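Local coordinates for phosphatidylethanolamine-binding protein (Plasmodium vivax, PDB 2GZQ), which probably binds phosphatidylethanolamine or related phosphorylated ligands, as a malaria-parasite member of the phosphatidylethanolamine-binding protein family, at residues R20-I23 with I24-F28; L146-E149 with E150-G153; R162-H165 with Y166-R169. All coordinates share one frame; numbering follows the deposited sequence.

Interaction 1: residues R20-I23 with I24-F28; sequences REKI and IPHVF
Three backbone hydrogen bonds run from His-26, Val-27 and Phe-28 back to the carbonyls of Lys-22 and Ile-23. His-26 N donates to Lys-22 O at 3.0 Å. Ile-23 O takes two donors, Val-27 N at 2.8 Å and Phe-28 N at 3.0 Å. The Phe-28 bond is the straighter of the two, 167° at the hydrogen, and lies in the carbonyl plane.

One CH-pi contact joins side chains. Lys-22 CB sits over one face of the His-26 imidazole, 4.0 Å from the ring centroid and displaced toward the rim. The two side chains run alongside each other. ND1 of His-26 is hydrogen-bonded to Arg-139 of strand 138-148, and this bond would limit rotation of the ring.

The apolar contact is on the buried side. Ile-23 CG2 meets Val-27 CB at 3.9 Å. This branch stands anti to the backbone N, while CG1 is beside it (chi1 -66°). Ile-23 also packs on Phe-192 and Trp-194, and Phe-28 makes an edge-to-face pair with Phe-192.

A cis peptide bond precedes Pro-25. Lys-22, with positive phi (62°), closes helix 15-20 in a Schellman motif and is the N-cap of helix 23-26. The whole is a helix-to-helix junction lying against the sheet that carries strands 138-148 and 188-198.

Interaction 2: residues L146-E149 with E150-G153; sequences LVKE and ENKG
A short 3-10 turn ends strand 138-148, and Lys-148 and Asn-151 meet across it. Asn-151 N donates to Lys-148 O at 2.9 Å. Lys-152 N donates to Glu-149 O at 3.2 Å.

Water 1 also bridges Lys-148 and Asn-151. It accepts from Lys-148 N and from Asn-151 ND2, the latter at 3.1 Å. The amide lies alongside the lysine chain, with ND2 3.9 Å from Lys-148 CB. Val-147 CG2 touches Asn-151 CB, also at 3.9 Å, and the two side chains cross obliquely.

This strand belongs to the large mixed sheet of the fold, and Val-147 and Glu-149 bond through their backbones to Cys-78 and Asp-76. The turn leads the chain off that sheet into the long loop before helix 171-174.

Glu-149 and Lys-152 form a salt bridge, OE2 to NZ at 3.1 Å, on the syn side of the carboxylate. The glutamate bends at chi2 (81°), and this brings its acid group beside the extended lysine. Water 2 donates to Glu-149 OE1 and accepts from Lys-152 NZ at 2.8 Å. The same ammonium is hydrogen-bonded to Asn-119 O.

Interaction 3: residues R162-H165 with Y166-R169; sequences RGEH and YITR
The ring of Tyr-166 is held between Arg-162 and His-165, one on each face. The three residues belong to a tight turn in the long loop between strand 138-148 and helix 171-174 of this phosphatidylethanolamine-binding protein fold. On one face the Arg-162 guanidinium lies nearly flat, with the planes 24° apart and CZ 3.9 Å from the ring centroid. This is a cation-pi stack, shifted toward the CD2 side of the ring. The arginine chain bends at chi3 (-75°), which lays the group over the ring. On the opposite face His-165 comes edge-on, giving a T-shaped pair with planes at 86°. Its CD2 stands over the ring centre.

The backbone of the turn brings the three residues together. Tyr-166 N donates to Gly-163 O at 3.2 Å. Ile-167 N makes a weak bond to Glu-164 O. Gly-163 has a positive phi, in a conformation that suits glycine.

Further along, Ile-167 CD1 touches Glu-164 OE1 at 3.6 Å, and the isoleucine also packs on Leu-124. Arg-169 then reaches back to Glu-164 with two nitrogens, side-on, one to each carboxylate oxygen. The carboxylate has a further partner in Tyr-161 OH. The guanidinium is also held by Pro-125 O, through NH2, and by Val-100 O, through NH1. In this conformer, one of two modelled for Arg-169, the acceptors hold the group from several directions. Arg-169 NE meets Glu-164 OE1 at 2.8 Å, and NH2 meets OE2 at 3.0 Å.

The three contacts are local, each within one continuous stretch, with centres 21 to 28 Å apart and no touching atoms. Interaction 1 is partly buried and the other two are surface contacts. Interactions 1 and 2 both involve strand 138-148: interaction 1 packs against it from the N-terminal helices, and interaction 2 is its end. Interactions 2 and 3 share the loop that follows this strand, near its start and toward helix 171-174. The chemistry follows position. Interaction 1 relies on helix-type backbone bonds and apolar side chains. Interaction 2 adds bridging waters and a lysine-glutamate salt bridge to its 3-10 backbone bonds. Interaction 3 combines an exposed aromatic stack with a bidentate salt bridge to a buried arginine.

Interaction 1: residues R20-I23 with I24-F28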
loop_
_atom_site.group_PDB
_atom_site.type_symbol
_atom_site.label_atom_id
_atom_site.label_comp_id
_atom_site.label_asym_id
_atom_site.label_seq_id
_atom_site.Cartn_x
_atom_site.Cartn_y
_atom_site.Cartn_z
ATOM N N ARG A 20 13.912 -3.797 11.896
ATOM C CA ARG A 20 15.240 -3.417 11.440
ATOM C C ARG A 20 15.171 -2.185 10.546
ATOM O O ARG A 20 16.008 -1.290 10.631
ATOM C CB ARG A 20 15.831 -4.581 10.661
ATOM C CG ARG A 20 17.242 -4.357 10.201
ATOM C CD ARG A 20 17.692 -5.509 9.351
ATOM N NE ARG A 20 17.071 -5.410 8.043
ATOM C CZ ARG A 20 16.561 -6.426 7.354
ATOM N NH1 ARG A 20 16.600 -7.656 7.842
ATOM N NH2 ARG A 20 16.005 -6.192 6.173
ATOM N N GLU A 21 14.167 -2.184 9.655
ATOM C CA GLU A 21 13.989 -1.126 8.652
ATOM C C GLU A 21 13.150 0.046 9.144
ATOM O O GLU A 21 12.925 1.013 8.402
ATOM C CB GLU A 21 13.379 -1.706 7.373
ATOM C CG GLU A 21 14.220 -2.824 6.804
ATOM C CD GLU A 21 15.596 -2.377 6.351
ATOM O OE1 GLU A 21 15.765 -1.212 5.917
ATOM O OE2 GLU A 21 16.553 -3.181 6.444
ATOM N N LYS A 22 12.712 -0.041 10.396
ATOM C CA LYS A 22 11.857 0.951 11.052
ATOM C C LYS A 22 10.486 1.122 10.400
ATOM O O LYS A 22 9.783 2.094 10.671
ATOM C CB LYS A 22 12.577 2.271 11.222
ATOM C CG LYS A 22 13.781 2.093 12.147
ATOM C CD LYS A 22 14.370 3.374 12.684
ATOM C CE LYS A 22 15.543 3.037 13.574
ATOM N NZ LYS A 22 16.423 1.994 12.965
ATOM N N ILE A 23 10.087 0.148 9.610
ATOM C CA ILE A 23 8.721 0.089 9.189
ATOM C C ILE A 23 7.771 -0.075 10.384
ATOM O O ILE A 23 6.694 0.507 10.400
ATOM C CB ILE A 23 8.617 -0.939 8.087
ATOM C CG1 ILE A 23 9.399 -0.401 6.888
ATOM C CG2 ILE A 23 7.198 -1.248 7.748
ATOM C CD1 ILE A 23 9.728 -1.430 5.877
ATOM N N ILE A 24 8.209 -0.791 11.403
ATOM C CA ILE A 24 7.693 -0.587 12.745
ATOM C C ILE A 24 8.766 0.258 13.433
ATOM O O ILE A 24 9.926 -0.188 13.514
ATOM C CB ILE A 24 7.577 -1.955 13.501
ATOM C CG1 ILE A 24 6.576 -2.851 12.785
ATOM C CG2 ILE A 24 7.247 -1.752 14.955
ATOM C CD1 ILE A 24 6.636 -4.309 13.232
ATOM N N PRO A 25 8.436 1.453 13.948
ATOM C CA PRO A 25 7.090 2.023 14.122
ATOM C C PRO A 25 6.618 3.062 13.102
ATOM O O PRO A 25 5.577 3.649 13.318
ATOM C CB PRO A 25 7.238 2.726 15.460
ATOM C CG PRO A 25 8.630 3.268 15.421
ATOM C CD PRO A 25 9.452 2.265 14.661
ATOM N N HIS A 26 7.357 3.318 12.025
ATOM C CA HIS A 26 7.056 4.460 11.140
ATOM C C HIS A 26 5.798 4.252 10.325
ATOM O O HIS A 26 5.089 5.228 10.031
ATOM C CB HIS A 26 8.192 4.759 10.190
ATOM C CG HIS A 26 9.403 5.263 10.868
ATOM N ND1 HIS A 26 10.598 5.420 10.205
ATOM C CD2 HIS A 26 9.620 5.649 12.146
ATOM C CE1 HIS A 26 11.508 5.875 11.041
ATOM N NE2 HIS A 26 10.931 6.030 12.226
ATOM N N VAL A 27 5.541 3.008 9.921
ATOM C CA VAL A 27 4.339 2.670 9.173
ATOM C C VAL A 27 3.319 1.954 10.049
ATOM O O VAL A 27 2.142 2.314 10.047
ATOM C CB VAL A 27 4.701 1.788 7.937
ATOM C CG1 VAL A 27 3.465 1.299 7.230
ATOM C CG2 VAL A 27 5.591 2.525 7.007
ATOM N N PHE A 28 3.767 0.933 10.774
ATOM C CA PHE A 28 2.930 0.230 11.726
ATOM C C PHE A 28 3.440 0.546 13.126
ATOM O O PHE A 28 4.609 0.260 13.437
ATOM C CB PHE A 28 3.063 -1.281 11.537
ATOM C CG PHE A 28 2.646 -1.801 10.195
ATOM C CD1 PHE A 28 1.494 -1.399 9.559
ATOM C CD2 PHE A 28 3.415 -2.767 9.595
ATOM C CE1 PHE A 28 1.121 -1.956 8.337
ATOM C CE2 PHE A 28 3.053 -3.300 8.365
ATOM C CZ PHE A 28 1.902 -2.879 7.757
#

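Interaction 2: residues L146-E149 with E150-G153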
loop_
_atom_site.group_PDB
_atom_site.type_symbol
_atom_site.label_atom_id
_atom_site.label_comp_id
_atom_site.label_asym_id
_atom_site.label_seq_id
_atom_site.Cartn_x
_atom_site.Cartn_y
_atom_site.Cartn_z
ATOM N N LEU A 146 -7.952 -6.943 5.342
ATOM C CA LEU A 146 -9.283 -7.499 5.132
ATOM C C LEU A 146 -10.354 -6.496 5.523
ATOM O O LEU A 146 -10.280 -5.856 6.579
ATOM C CB LEU A 146 -9.491 -8.731 6.025
ATOM C CG LEU A 146 -8.679 -9.959 5.588
ATOM C CD1 LEU A 146 -8.964 -11.045 6.625
ATOM C CD2 LEU A 146 -9.004 -10.423 4.194
ATOM N N VAL A 147 -11.355 -6.399 4.675
ATOM C CA VAL A 147 -12.555 -5.628 4.899
ATOM C C VAL A 147 -13.760 -6.511 4.603
ATOM O O VAL A 147 -13.731 -7.343 3.701
ATOM C CB VAL A 147 -12.544 -4.322 4.030
ATOM C CG1 VAL A 147 -12.482 -4.622 2.555
ATOM C CG2 VAL A 147 -13.736 -3.446 4.315
ATOM N N LYS A 148 -14.821 -6.349 5.373
ATOM C CA LYS A 148 -16.075 -7.034 5.060
ATOM C C LYS A 148 -16.532 -6.654 3.670
ATOM O O LYS A 148 -16.474 -5.503 3.289
ATOM C CB LYS A 148 -17.173 -6.663 6.050
ATOM C CG LYS A 148 -16.979 -7.225 7.406
ATOM C CD LYS A 148 -18.210 -6.952 8.272
ATOM C CE LYS A 148 -18.085 -7.558 9.642
ATOM N NZ LYS A 148 -19.220 -7.134 10.501
ATOM N N GLU A 149 -17.043 -7.624 2.922
ATOM C CA GLU A 149 -17.564 -7.357 1.583
ATOM C C GLU A 149 -18.563 -6.199 1.623
ATOM O O GLU A 149 -18.545 -5.307 0.771
ATOM C CB GLU A 149 -18.214 -8.599 0.979
ATOM C CG GLU A 149 -19.002 -8.317 -0.294
ATOM C CD GLU A 149 -18.118 -8.221 -1.522
ATOM O OE1 GLU A 149 -16.984 -8.743 -1.476
ATOM O OE2 GLU A 149 -18.567 -7.634 -2.537
ATOM N N GLU A 150 -19.444 -6.205 2.613
ATOM C CA GLU A 150 -20.506 -5.187 2.661
ATOM C C GLU A 150 -19.951 -3.778 2.894
ATOM O O GLU A 150 -20.674 -2.800 2.663
ATOM C CB GLU A 150 -21.529 -5.517 3.743
ATOM C CG GLU A 150 -20.974 -5.445 5.156
ATOM C CD GLU A 150 -21.855 -6.146 6.180
ATOM O OE1 GLU A 150 -22.041 -7.378 6.073
ATOM O OE2 GLU A 150 -22.353 -5.462 7.098
ATOM N N ASN A 151 -18.706 -3.681 3.361
ATOM C CA ASN A 151 -18.081 -2.383 3.679
ATOM C C ASN A 151 -17.013 -1.972 2.679
ATOM O O ASN A 151 -16.337 -0.978 2.872
ATOM C CB ASN A 151 -17.450 -2.414 5.084
ATOM C CG ASN A 151 -18.470 -2.580 6.172
ATOM O OD1 ASN A 151 -19.625 -2.215 6.008
ATOM N ND2 ASN A 151 -18.033 -3.095 7.318
ATOM N N LYS A 152 -16.857 -2.738 1.613
ATOM C CA LYS A 152 -15.741 -2.498 0.713
ATOM C C LYS A 152 -15.777 -1.126 0.048
ATOM O O LYS A 152 -14.729 -0.601 -0.335
ATOM C CB LYS A 152 -15.620 -3.585 -0.350
ATOM C CG LYS A 152 -16.721 -3.566 -1.411
ATOM C CD LYS A 152 -16.508 -4.656 -2.474
ATOM C CE LYS A 152 -17.474 -4.532 -3.623
ATOM N NZ LYS A 152 -17.309 -5.643 -4.554
ATOM N N GLY A 153 -16.962 -0.529 -0.044
ATOM C CA GLY A 153 -17.093 0.830 -0.589
ATOM C C GLY A 153 -17.548 1.848 0.428
ATOM O O GLY A 153 -18.041 2.917 0.065
HETATM O O HOH W 1 -15.191 -4.382 7.484
HETATM O O HOH W 2 -15.788 -7.863 -3.772
#

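Interaction 3: residues R162-H165 with Y166-R169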
loop_
_atom_site.group_PDB
_atom_site.type_symbol
_atom_site.label_atom_id
_atom_site.label_comp_id
_atom_site.label_asym_id
_atom_site.label_seq_id
_atom_site.Cartn_x
_atom_site.Cartn_y
_atom_site.Cartn_z
ATOM N N ARG A 162 -14.298 10.640 -6.664
ATOM C CA ARG A 162 -14.972 11.655 -7.473
ATOM C C ARG A 162 -13.958 12.564 -8.150
ATOM O O ARG A 162 -14.312 13.606 -8.701
ATOM C CB ARG A 162 -15.879 12.517 -6.599
ATOM C CG ARG A 162 -16.997 11.772 -5.953
ATOM C CD ARG A 162 -17.880 12.729 -5.186
ATOM N NE ARG A 162 -17.242 13.141 -3.944
ATOM C CZ ARG A 162 -17.541 14.246 -3.262
ATOM N NH1 ARG A 162 -18.487 15.035 -3.712
ATOM N NH2 ARG A 162 -16.937 14.517 -2.124
ATOM N N GLY A 163 -12.711 12.149 -8.163
ATOM C CA GLY A 163 -11.659 12.965 -8.723
ATOM C C GLY A 163 -10.739 13.555 -7.672
ATOM O O GLY A 163 -11.036 13.572 -6.474
ATOM N N GLU A 164 -9.624 14.077 -8.156
ATOM C CA GLU A 164 -8.612 14.608 -7.276
ATOM C C GLU A 164 -9.055 15.849 -6.515
ATOM O O GLU A 164 -8.503 16.155 -5.454
ATOM C CB GLU A 164 -7.342 14.899 -8.050
ATOM C CG GLU A 164 -6.714 13.678 -8.698
ATOM C CD GLU A 164 -6.295 12.592 -7.711
ATOM O OE1 GLU A 164 -5.454 12.868 -6.835
ATOM O OE2 GLU A 164 -6.791 11.444 -7.827
ATOM N N HIS A 165 -10.064 16.572 -6.971
ATOM C CA HIS A 165 -10.501 17.773 -6.269
ATOM C C HIS A 165 -11.080 17.461 -4.905
ATOM O O HIS A 165 -11.074 18.315 -4.008
ATOM C CB HIS A 165 -11.539 18.536 -7.094
ATOM C CG HIS A 165 -12.125 19.705 -6.374
ATOM N ND1 HIS A 165 -11.438 20.889 -6.207
ATOM C CD2 HIS A 165 -13.318 19.868 -5.747
ATOM C CE1 HIS A 165 -12.187 21.735 -5.518
ATOM N NE2 HIS A 165 -13.330 21.139 -5.227
ATOM N N TYR A 166 -11.565 16.245 -4.707
ATOM C CA TYR A 166 -12.335 15.937 -3.518
ATOM C C TYR A 166 -11.524 15.200 -2.461
ATOM O O TYR A 166 -12.049 14.899 -1.398
ATOM C CB TYR A 166 -13.607 15.161 -3.878
ATOM C CG TYR A 166 -14.587 16.004 -4.681
ATOM C CD1 TYR A 166 -14.678 15.839 -6.055
ATOM C CD2 TYR A 166 -15.376 16.962 -4.079
ATOM C CE1 TYR A 166 -15.547 16.593 -6.803
ATOM C CE2 TYR A 166 -16.263 17.725 -4.830
ATOM C CZ TYR A 166 -16.325 17.533 -6.189
ATOM O OH TYR A 166 -17.194 18.291 -6.955
ATOM N N ILE A 167 -10.260 14.910 -2.746
ATOM C CA ILE A 167 -9.373 14.229 -1.830
ATOM C C ILE A 167 -7.996 14.860 -1.868
ATOM O O ILE A 167 -7.706 15.681 -2.728
ATOM C CB ILE A 167 -9.303 12.687 -2.133
ATOM C CG1 ILE A 167 -8.916 12.385 -3.577
ATOM C CG2 ILE A 167 -10.631 12.043 -1.808
ATOM C CD1 ILE A 167 -7.451 12.519 -3.900
ATOM N N THR A 168 -7.143 14.487 -0.929
ATOM C CA THR A 168 -5.736 14.832 -1.015
ATOM C C THR A 168 -4.928 13.570 -0.768
ATOM O O THR A 168 -5.306 12.728 0.030
ATOM C CB THR A 168 -5.306 15.938 -0.051
ATOM O OG1 THR A 168 -3.900 16.186 -0.256
ATOM C CG2 THR A 168 -5.597 15.608 1.389
ATOM N N ARG A 169 -3.813 13.407 -1.467
ATOM C CA ARG A 169 -2.970 12.250 -1.213
ATOM C C ARG A 169 -1.970 12.472 -0.088
ATOM O O ARG A 169 -1.403 11.525 0.419
ATOM C CB ARG A 169 -2.320 11.796 -2.514
ATOM C CG ARG A 169 -3.366 11.319 -3.495
ATOM C CD ARG A 169 -2.867 11.236 -4.915
ATOM N NE ARG A 169 -3.921 10.742 -5.800
ATOM C CZ ARG A 169 -4.136 9.465 -6.087
ATOM N NH1 ARG A 169 -3.353 8.503 -5.600
ATOM N NH2 ARG A 169 -5.148 9.143 -6.875
#